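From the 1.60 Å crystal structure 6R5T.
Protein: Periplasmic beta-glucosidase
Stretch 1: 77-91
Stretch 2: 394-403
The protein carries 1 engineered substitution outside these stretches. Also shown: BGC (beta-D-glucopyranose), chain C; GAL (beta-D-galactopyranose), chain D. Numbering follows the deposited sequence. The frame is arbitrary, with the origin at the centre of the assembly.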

ATOM      1  N   ALA A  77     -13.672  33.093  -0.880  1.00 14.61           N
ATOM      2  CA  ALA A  77     -13.117  31.899  -1.538  1.00 14.56           C
ATOM      3  C   ALA A  77     -14.197  30.865  -1.801  1.00 14.05           C
ATOM      4  O   ALA A  77     -15.238  30.833  -1.134  1.00 14.31           O
ATOM      5  N   TYR A  78     -13.856  29.963  -2.723  1.00 14.44           N
ATOM      6  CA  TYR A  78     -14.701  28.794  -3.055  1.00 14.31           C
ATOM      7  C   TYR A  78     -13.848  27.699  -3.676  1.00 15.35           C
ATOM      8  O   TYR A  78     -12.718  27.915  -4.033  1.00 17.70           O
ATOM      9  N   ASP A  79     -14.425  26.517  -3.745  1.00 17.16           N
ATOM     10  CA  ASP A  79     -13.832  25.271  -4.311  1.00 17.47           C
ATOM     11  C   ASP A  79     -14.206  25.245  -5.801  1.00 17.36           C
ATOM     12  O   ASP A  79     -15.071  24.500  -6.206  1.00 16.94           O
ATOM     13  N   VAL A  80     -13.546  26.075  -6.580  1.00 16.79           N
ATOM     14  CA  VAL A  80     -13.676  26.119  -8.041  1.00 16.57           C
ATOM     15  C   VAL A  80     -12.599  25.182  -8.575  1.00 19.75           C
ATOM     16  O   VAL A  80     -11.480  25.573  -8.757  1.00 19.72           O
ATOM     17  N   ALA A  81     -12.943  23.911  -8.635  1.00 18.00           N
ATOM     18  CA  ALA A  81     -11.979  22.816  -8.898  1.00 18.05           C
ATOM     19  C   ALA A  81     -11.849  22.548 -10.400  1.00 15.77           C
ATOM     20  O   ALA A  81     -10.731  22.377 -10.870  1.00 18.06           O
ATOM     21  N   HIS A  82     -12.974  22.448 -11.118  1.00 14.09           N
ATOM     22  CA  HIS A  82     -12.998  22.150 -12.565  1.00 14.82           C
ATOM     23  C   HIS A  82     -14.184  22.886 -13.179  1.00 15.17           C
ATOM     24  O   HIS A  82     -14.905  22.293 -13.980  1.00 14.09           O
ATOM     25  N   GLY A  83     -14.366  24.140 -12.763  1.00 13.62           N
ATOM     26  CA  GLY A  83     -15.510  24.931 -13.246  1.00 14.23           C
ATOM     27  C   GLY A  83     -16.189  25.602 -12.113  1.00 13.96           C
ATOM     28  O   GLY A  83     -16.205  25.066 -10.996  1.00 14.99           O
ATOM     29  N   HIS A  84     -16.792  26.763 -12.387  1.00 14.31           N
ATOM     30  CA  HIS A  84     -17.621  27.480 -11.415  1.00 13.99           C
ATOM     31  C   HIS A  84     -19.099  27.237 -11.655  1.00 13.01           C
ATOM     32  O   HIS A  84     -19.708  26.527 -10.903  1.00 13.56           O
ATOM     33  N   ARG A  85     -19.637  27.767 -12.749  1.00 14.47           N
ATOM     34  CA  ARG A  85     -21.032  27.493 -13.178  1.00 14.35           C
ATOM     35  C   ARG A  85     -21.028  26.626 -14.430  1.00 12.37           C
ATOM     36  O   ARG A  85     -21.829  25.688 -14.458  1.00 15.31           O
ATOM     37  N   THR A  86     -20.143  26.903 -15.379  1.00 13.32           N
ATOM     38  CA  THR A  86     -19.925  26.002 -16.523  1.00 14.43           C
ATOM     39  C   THR A  86     -18.910  24.956 -16.042  1.00 13.69           C
ATOM     40  O   THR A  86     -17.757  25.310 -15.788  1.00 14.92           O
ATOM     41  N   ILE A  87     -19.371  23.729 -15.878  1.00 13.28           N
ATOM     42  CA  ILE A  87     -18.489  22.673 -15.319  1.00 14.17           C
ATOM     43  C   ILE A  87     -17.776  21.951 -16.455  1.00 12.77           C
ATOM     44  O   ILE A  87     -18.387  21.420 -17.374  1.00 13.19           O
ATOM     45  N   PHE A  88     -16.461  21.917 -16.359  1.00 12.94           N
ATOM     46  CA  PHE A  88     -15.581  21.176 -17.242  1.00 12.66           C
ATOM     47  C   PHE A  88     -15.482  19.755 -16.719  1.00 12.04           C
ATOM     48  O   PHE A  88     -15.935  19.416 -15.641  1.00 12.95           O
ATOM     49  N   PRO A  89     -14.827  18.871 -17.482  1.00 12.01           N
ATOM     50  CA  PRO A  89     -14.521  17.554 -16.912  1.00 11.39           C
ATOM     51  C   PRO A  89     -13.774  17.685 -15.593  1.00 12.31           C
ATOM     52  O   PRO A  89     -13.059  18.650 -15.372  1.00 12.66           O
ATOM     53  N   ILE A  90     -13.907  16.647 -14.780  1.00 11.44           N
ATOM     54  CA  ILE A  90     -13.031  16.475 -13.612  1.00 11.80           C
ATOM     55  C   ILE A  90     -11.597  16.566 -14.024  1.00 12.47           C
ATOM     56  O   ILE A  90     -11.219  16.266 -15.168  1.00 11.83           O
ATOM     57  N   SER A  91     -10.730  16.956 -13.081  1.00 13.41           N
ATOM     58  CA  SER A  91      -9.289  17.133 -13.364  1.00 14.50           C
ATOM     59  C   SER A  91      -8.679  15.887 -13.997  1.00 13.81           C
ATOM     60  O   SER A  91      -7.830  16.018 -14.851  1.00 13.91           O
ATOM     61  N   VAL A 394     -23.012  13.658 -14.409  1.00 15.37           N
ATOM     62  CA  VAL A 394     -22.134  14.084 -15.528  1.00 16.12           C
ATOM     63  C   VAL A 394     -21.284  15.270 -15.091  1.00 16.79           C
ATOM     64  O   VAL A 394     -20.140  15.383 -15.572  1.00 16.66           O
ATOM     65  N   ILE A 395     -21.739  16.097 -14.138  1.00 16.61           N
ATOM     66  CA  ILE A 395     -20.924  17.258 -13.684  1.00 17.61           C
ATOM     67  C   ILE A 395     -19.852  16.846 -12.683  1.00 18.79           C
ATOM     68  O   ILE A 395     -19.045  17.694 -12.348  1.00 18.23           O
ATOM     69  N   GLY A 396     -19.880  15.622 -12.158  1.00 16.15           N
ATOM     70  CA  GLY A 396     -18.806  15.107 -11.314  1.00 15.91           C
ATOM     71  C   GLY A 396     -18.884  15.558  -9.876  1.00 16.36           C
ATOM     72  O   GLY A 396     -19.844  16.271  -9.481  1.00 18.28           O
ATOM     73  N   SER A 397     -17.919  15.104  -9.093  1.00 15.98           N
ATOM     74  CA  SER A 397     -17.697  15.625  -7.738  1.00 18.06           C
ATOM     75  C   SER A 397     -17.050  17.019  -7.816  1.00 16.08           C
ATOM     76  O   SER A 397     -16.505  17.376  -8.881  1.00 19.03           O
ATOM     77  N   TRP A 398     -17.140  17.767  -6.724  1.00 17.02           N
ATOM     78  CA  TRP A 398     -16.583  19.139  -6.560  1.00 16.73           C
ATOM     79  C   TRP A 398     -17.033  19.973  -7.761  1.00 16.28           C
ATOM     80  O   TRP A 398     -16.206  20.575  -8.469  1.00 14.75           O
ATOM     81  N   SER A 399     -18.339  20.001  -7.930  1.00 15.93           N
ATOM     82  CA  SER A 399     -18.964  20.678  -9.093  1.00 16.40           C
ATOM     83  C   SER A 399     -19.328  22.121  -8.751  1.00 16.08           C
ATOM     84  O   SER A 399     -19.964  22.764  -9.593  1.00 15.86           O
ATOM     85  N   ALA A 400     -18.862  22.658  -7.620  1.00 15.24           N
ATOM     86  CA  ALA A 400     -18.927  24.113  -7.356  1.00 15.09           C
ATOM     87  C   ALA A 400     -20.381  24.599  -7.533  1.00 14.61           C
ATOM     88  O   ALA A 400     -21.266  23.989  -6.955  1.00 16.27           O
ATOM     89  N   ALA A 401     -20.591  25.656  -8.302  1.00 14.55           N
ATOM     90  CA  ALA A 401     -21.934  26.252  -8.496  1.00 16.04           C
ATOM     91  C   ALA A 401     -22.621  25.675  -9.728  1.00 14.37           C
ATOM     92  O   ALA A 401     -23.642  26.241 -10.174  1.00 16.87           O
ATOM     93  N   GLY A 402     -22.114  24.569 -10.271  1.00 14.29           N
ATOM     94  CA  GLY A 402     -22.794  23.916 -11.401  1.00 14.70           C
ATOM     95  C   GLY A 402     -24.205  23.517 -11.042  1.00 14.65           C
ATOM     96  O   GLY A 402     -24.462  22.956  -9.945  1.00 16.51           O
ATOM     97  N   VAL A 403     -25.087  23.698 -12.011  1.00 14.73           N
ATOM     98  CA  VAL A 403     -26.520  23.392 -11.858  1.00 15.28           C
ATOM     99  C   VAL A 403     -26.795  22.114 -12.633  1.00 16.02           C
ATOM    100  O   VAL A 403     -26.729  22.146 -13.875  1.00 16.04           O
TER

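The two stretches lie more than 300 residues apart in one chain and bury 647 Å² between them, almost entirely without regular secondary structure. The closest pair of CA atoms across the stretches is Arg-85 and Gly-402, 4.4 Å apart.

The direct polar contacts centre on two histidines. His-82 has its CA-to-CB bond sideways, but chi1 of 58° (p) and chi2 of 101° bring the ring end to the second stretch. His-82 NE2 donates to Ser-397 O at 2.7 Å with an N-H...O angle of 162°, and His-82 ND1 to Phe-88 O at 2.8 Å and 158°. With both ring nitrogens donating, the imidazole is tied to each stretch at once. Trp-398 O lies 3.1 Å from His-82 NE2, but the angle is too poor for a hydrogen bond. At the ring edge, His-82 CE1 is 3.2 Å from Ile-395 O, a buried carbonyl with no polar partner in the model. The second direct bond is weak: Ala-401 N reaches His-84 O at 2.9 Å, with an angle of only 125°.

Van der Waals contacts make up much of the rest. Ile-87 points toward the second stretch with chi1 and chi2 both m; Ile-87 CG2 is 4.2 Å from Ile-395 CB, and Ile-87 CD1 makes a carbon-to-carbonyl contact with Ser-399 O at 3.2 Å. Ile-87 CG1 approaches Gly-402 CA to 3.6 Å, and a CB modelled on that glycine would fall 2.5 Å from Ile-87 CG1, a clash. Gly-396 is similarly confined, since an ideal CB on Gly-396 would sit 2.7 Å from Ile-90 CG2. Tyr-78 (chi1 t) places Tyr-78 CE2 3.7 Å from Ala-400 CB. Ala-400 CB also lies 3.2 Å from Gly-83 O, again carbon to carbonyl. Ala-81 CB and Trp-398 CB pack at 4.0 Å.

One CH-pi contact is clear: Ala-401 CB lies 4.1 Å from the His-84 ring centroid, 25° off the normal and therefore over the face. His-84 starts away from the second stretch, yet the end of its side chain, with chi1 t, comes nearer.

Three waters join backbone groups across the gap. The oxygen of water 1 donates to Asp-79 O (2.8 Å) and accepts from Ala-400 N (2.9 Å). That of water 2 accepts from His-82 N and donates to Gly-83 O and Trp-398 O, each at 2.7 Å. That of water 3 links Arg-85 O (2.7 Å) to Val-403 N (2.9 Å).

Sugar contacts involve both stretches. Asp-79 (chi1 m) accepts from BGC O2 through Asp-79 OD1 at 2.5 Å and from BGC O3 through Asp-79 OD2 at 2.7 Å. Trp-398 (chi1 m) brings Trp-398 CH2 within 3.3 Å of GAL O4, while Trp-398 CZ3 lies 3.6 Å from Asp-79 OD2.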

ATOM      1  CB  ALA A  77     -11.977  31.358  -0.700  1.00 14.13           C
ATOM      2  CB  TYR A  78     -15.801  29.253  -3.978  1.00 15.04           C
ATOM      3  CG  TYR A  78     -16.981  28.340  -4.192  1.00 15.20           C
ATOM      4  CD1 TYR A  78     -17.586  27.666  -3.147  1.00 16.27           C
ATOM      5  CD2 TYR A  78     -17.506  28.202  -5.461  1.00 16.63           C
ATOM      6  CE1 TYR A  78     -18.697  26.862  -3.347  1.00 16.47           C
ATOM      7  CE2 TYR A  78     -18.636  27.419  -5.675  1.00 16.17           C
ATOM      8  CZ  TYR A  78     -19.225  26.761  -4.609  1.00 17.39           C
ATOM      9  OH  TYR A  78     -20.354  26.010  -4.793  1.00 20.90           O
ATOM     10  CB  ASP A  79     -14.326  24.077  -3.507  1.00 18.35           C
ATOM     11  CG  ASP A  79     -13.638  23.929  -2.157  1.00 23.64           C
ATOM     12  OD1 ASP A  79     -12.381  23.808  -2.164  1.00 24.54           O
ATOM     13  OD2 ASP A  79     -14.331  23.887  -1.106  1.00 25.17           O
ATOM     14  CB  VAL A  80     -13.594  27.549  -8.574  1.00 18.40           C
ATOM     15  CG1 VAL A  80     -13.746  27.548 -10.045  1.00 17.82           C
ATOM     16  CG2 VAL A  80     -14.661  28.431  -7.969  1.00 19.73           C
ATOM     17  CB  ALA A  81     -12.467  21.599  -8.158  1.00 18.05           C
ATOM     18  CB  HIS A  82     -13.024  20.636 -12.833  1.00 13.66           C
ATOM     19  CG  HIS A  82     -14.160  19.890 -12.241  1.00 13.21           C
ATOM     20  ND1 HIS A  82     -15.246  19.504 -12.974  1.00 13.36           N
ATOM     21  CD2 HIS A  82     -14.384  19.463 -10.988  1.00 13.91           C
ATOM     22  CE1 HIS A  82     -16.099  18.856 -12.190  1.00 14.47           C
ATOM     23  NE2 HIS A  82     -15.610  18.846 -10.953  1.00 13.59           N
ATOM     24  CB  HIS A  84     -17.207  28.961 -11.396  1.00 14.61           C
ATOM     25  CG  HIS A  84     -18.026  29.716 -10.430  1.00 15.24           C
ATOM     26  ND1 HIS A  84     -18.077  29.351  -9.124  1.00 14.86           N
ATOM     27  CD2 HIS A  84     -18.869  30.767 -10.582  1.00 15.41           C
ATOM     28  CE1 HIS A  84     -18.896  30.160  -8.468  1.00 17.54           C
ATOM     29  NE2 HIS A  84     -19.405  31.040  -9.334  1.00 16.39           N
ATOM     30  CB  ARG A  85     -21.800  28.806 -13.412  1.00 15.45           C
ATOM     31  CG  ARG A  85     -22.249  29.487 -12.137  1.00 16.32           C
ATOM     32  CD  ARG A  85     -22.940  30.854 -12.335  1.00 16.06           C
ATOM     33  NE  ARG A  85     -21.953  31.889 -12.577  1.00 17.11           N
ATOM     34  CZ  ARG A  85     -21.542  32.333 -13.747  1.00 17.31           C
ATOM     35  NH1 ARG A  85     -22.081  31.889 -14.874  1.00 18.96           N
ATOM     36  NH2 ARG A  85     -20.541  33.196 -13.824  1.00 17.37           N
ATOM     37  CB  THR A  86     -19.420  26.699 -17.770  1.00 17.41           C
ATOM     38  OG1 THR A  86     -20.277  27.789 -18.095  1.00 16.79           O
ATOM     39  CG2 THR A  86     -19.346  25.739 -18.908  1.00 18.58           C
ATOM     40  CB  ILE A  87     -19.295  21.755 -14.407  1.00 13.75           C
ATOM     41  CG1 ILE A  87     -20.072  22.553 -13.349  1.00 13.75           C
ATOM     42  CG2 ILE A  87     -18.360  20.730 -13.794  1.00 13.53           C
ATOM     43  CD1 ILE A  87     -19.247  23.625 -12.620  1.00 13.90           C
ATOM     44  CB  PHE A  88     -14.228  21.884 -17.315  1.00 13.21           C
ATOM     45  CG  PHE A  88     -14.315  23.247 -17.957  1.00 14.44           C
ATOM     46  CD1 PHE A  88     -14.239  23.399 -19.331  1.00 15.63           C
ATOM     47  CD2 PHE A  88     -14.518  24.372 -17.185  1.00 13.96           C
ATOM     48  CE1 PHE A  88     -14.400  24.646 -19.923  1.00 16.38           C
ATOM     49  CE2 PHE A  88     -14.675  25.625 -17.766  1.00 15.52           C
ATOM     50  CZ  PHE A  88     -14.612  25.757 -19.140  1.00 17.07           C
ATOM     51  CB  PRO A  89     -13.590  16.906 -17.949  1.00 13.10           C
ATOM     52  CG  PRO A  89     -14.007  17.583 -19.250  1.00 13.13           C
ATOM     53  CD  PRO A  89     -14.355  18.999 -18.844  1.00 12.72           C
ATOM     54  CB  ILE A  90     -13.391  15.197 -12.831  1.00 11.78           C
ATOM     55  CG1 ILE A  90     -13.324  13.945 -13.722  1.00 12.30           C
ATOM     56  CG2 ILE A  90     -14.733  15.317 -12.186  1.00 12.27           C
ATOM     57  CD1 ILE A  90     -13.166  12.658 -12.962  1.00 12.18           C
ATOM     58  CB  SER A  91      -8.538  17.555 -12.125  1.00 16.79           C
ATOM     59  OG  SER A  91      -8.990  18.823 -11.727  1.00 20.37           O
ATOM     60  CB  VAL A 394     -22.917  14.322 -16.818  1.00 16.08           C
ATOM     61  CG1 VAL A 394     -23.797  15.569 -16.702  1.00 17.58           C
ATOM     62  CG2 VAL A 394     -21.979  14.383 -18.028  1.00 17.30           C
ATOM     63  CB  ILE A 395     -21.795  18.428 -13.167  1.00 16.31           C
ATOM     64  CG1 ILE A 395     -22.609  18.097 -11.917  1.00 18.84           C
ATOM     65  CG2 ILE A 395     -22.650  18.917 -14.295  1.00 17.21           C
ATOM     66  CD1 ILE A 395     -23.307  19.303 -11.332  1.00 19.22           C
ATOM     67  CB  SER A 397     -16.886  14.670  -6.925  1.00 21.06           C
ATOM     68  OG  SER A 397     -15.588  14.616  -7.474  1.00 26.27           O
ATOM     69  CB  TRP A 398     -15.064  19.142  -6.347  1.00 19.11           C
ATOM     70  CG  TRP A 398     -14.644  18.519  -5.024  1.00 21.20           C
ATOM     71  CD1 TRP A 398     -14.005  17.324  -4.856  1.00 20.44           C
ATOM     72  CD2 TRP A 398     -14.796  19.063  -3.691  1.00 23.65           C
ATOM     73  NE1 TRP A 398     -13.838  17.052  -3.507  1.00 21.55           N
ATOM     74  CE2 TRP A 398     -14.275  18.118  -2.778  1.00 22.77           C
ATOM     75  CE3 TRP A 398     -15.320  20.256  -3.171  1.00 25.23           C
ATOM     76  CZ2 TRP A 398     -14.270  18.330  -1.398  1.00 25.67           C
ATOM     77  CZ3 TRP A 398     -15.336  20.454  -1.807  1.00 24.04           C
ATOM     78  CH2 TRP A 398     -14.831  19.499  -0.925  1.00 24.97           C
ATOM     79  CB  SER A 399     -20.150  19.899  -9.568  1.00 17.41           C
ATOM     80  OG  SER A 399     -21.132  19.796  -8.567  1.00 17.62           O
ATOM     81  CB  ALA A 400     -17.927  24.832  -8.259  1.00 15.51           C
ATOM     82  CB  ALA A 401     -21.825  27.738  -8.577  1.00 16.64           C
ATOM     83  CB  VAL A 403     -27.338  24.566 -12.423  1.00 17.90           C
ATOM     84  CG1 VAL A 403     -28.808  24.290 -12.280  1.00 19.68           C
ATOM     85  CG2 VAL A 403     -26.972  25.874 -11.758  1.00 19.21           C
TER
HETATM   86  C2  BGC C   1     -11.507  21.964   0.170  1.00 24.31           C
HETATM   87  C3  BGC C   1     -12.128  22.417   1.506  1.00 26.51           C
HETATM   88  C4  BGC C   1     -12.919  21.193   2.043  1.00 26.68           C
HETATM   89  C5  BGC C   1     -11.892  20.066   2.256  1.00 26.59           C
HETATM   90  C6  BGC C   1     -12.524  18.775   2.726  1.00 26.36           C
HETATM   91  C1  BGC C   1     -10.623  20.736   0.418  1.00 23.39           C
HETATM   92  O1  BGC C   1     -10.213  20.342  -0.855  1.00 21.73           O
HETATM   93  O2  BGC C   1     -10.714  22.955  -0.473  1.00 23.90           O
HETATM   94  O3  BGC C   1     -13.049  23.496   1.247  1.00 27.70           O
HETATM   95  O4  BGC C   1     -13.506  21.571   3.298  1.00 27.37           O
HETATM   96  O5  BGC C   1     -11.387  19.688   1.010  1.00 23.06           O
HETATM   97  O6  BGC C   1     -11.509  17.786   2.937  1.00 24.20           O
HETATM   98  C1  GAL D   2     -14.933  21.480   3.377  1.00 29.67           C
HETATM   99  C2  GAL D   2     -15.644  22.433   2.395  1.00 34.60           C
HETATM  100  C3  GAL D   2     -17.153  22.308   2.629  1.00 32.26           C
HETATM  101  C4  GAL D   2     -17.555  20.830   2.416  1.00 31.55           C
HETATM  102  C5  GAL D   2     -16.702  19.950   3.352  1.00 32.12           C
HETATM  103  C6  GAL D   2     -16.942  18.466   3.103  1.00 30.95           C
HETATM  104  O2  GAL D   2     -15.199  23.760   2.628  1.00 34.85           O
HETATM  105  O3  GAL D   2     -17.815  23.141   1.654  1.00 27.40           O
HETATM  106  O4  GAL D   2     -17.249  20.555   1.028  1.00 32.57           O
HETATM  107  O5  GAL D   2     -15.262  20.130   3.113  1.00 31.86           O
HETATM  108  O6  GAL D   2     -16.064  17.695   3.960  1.00 34.30           O
HETATM  109  O   HOH W   1     -16.772  22.347  -5.577  1.00 17.75           O
HETATM  110  O   HOH W   2     -15.384  22.737  -9.916  1.00 18.39           O
HETATM  111  O   HOH W   3     -24.432  24.949 -14.528  1.00 16.48           O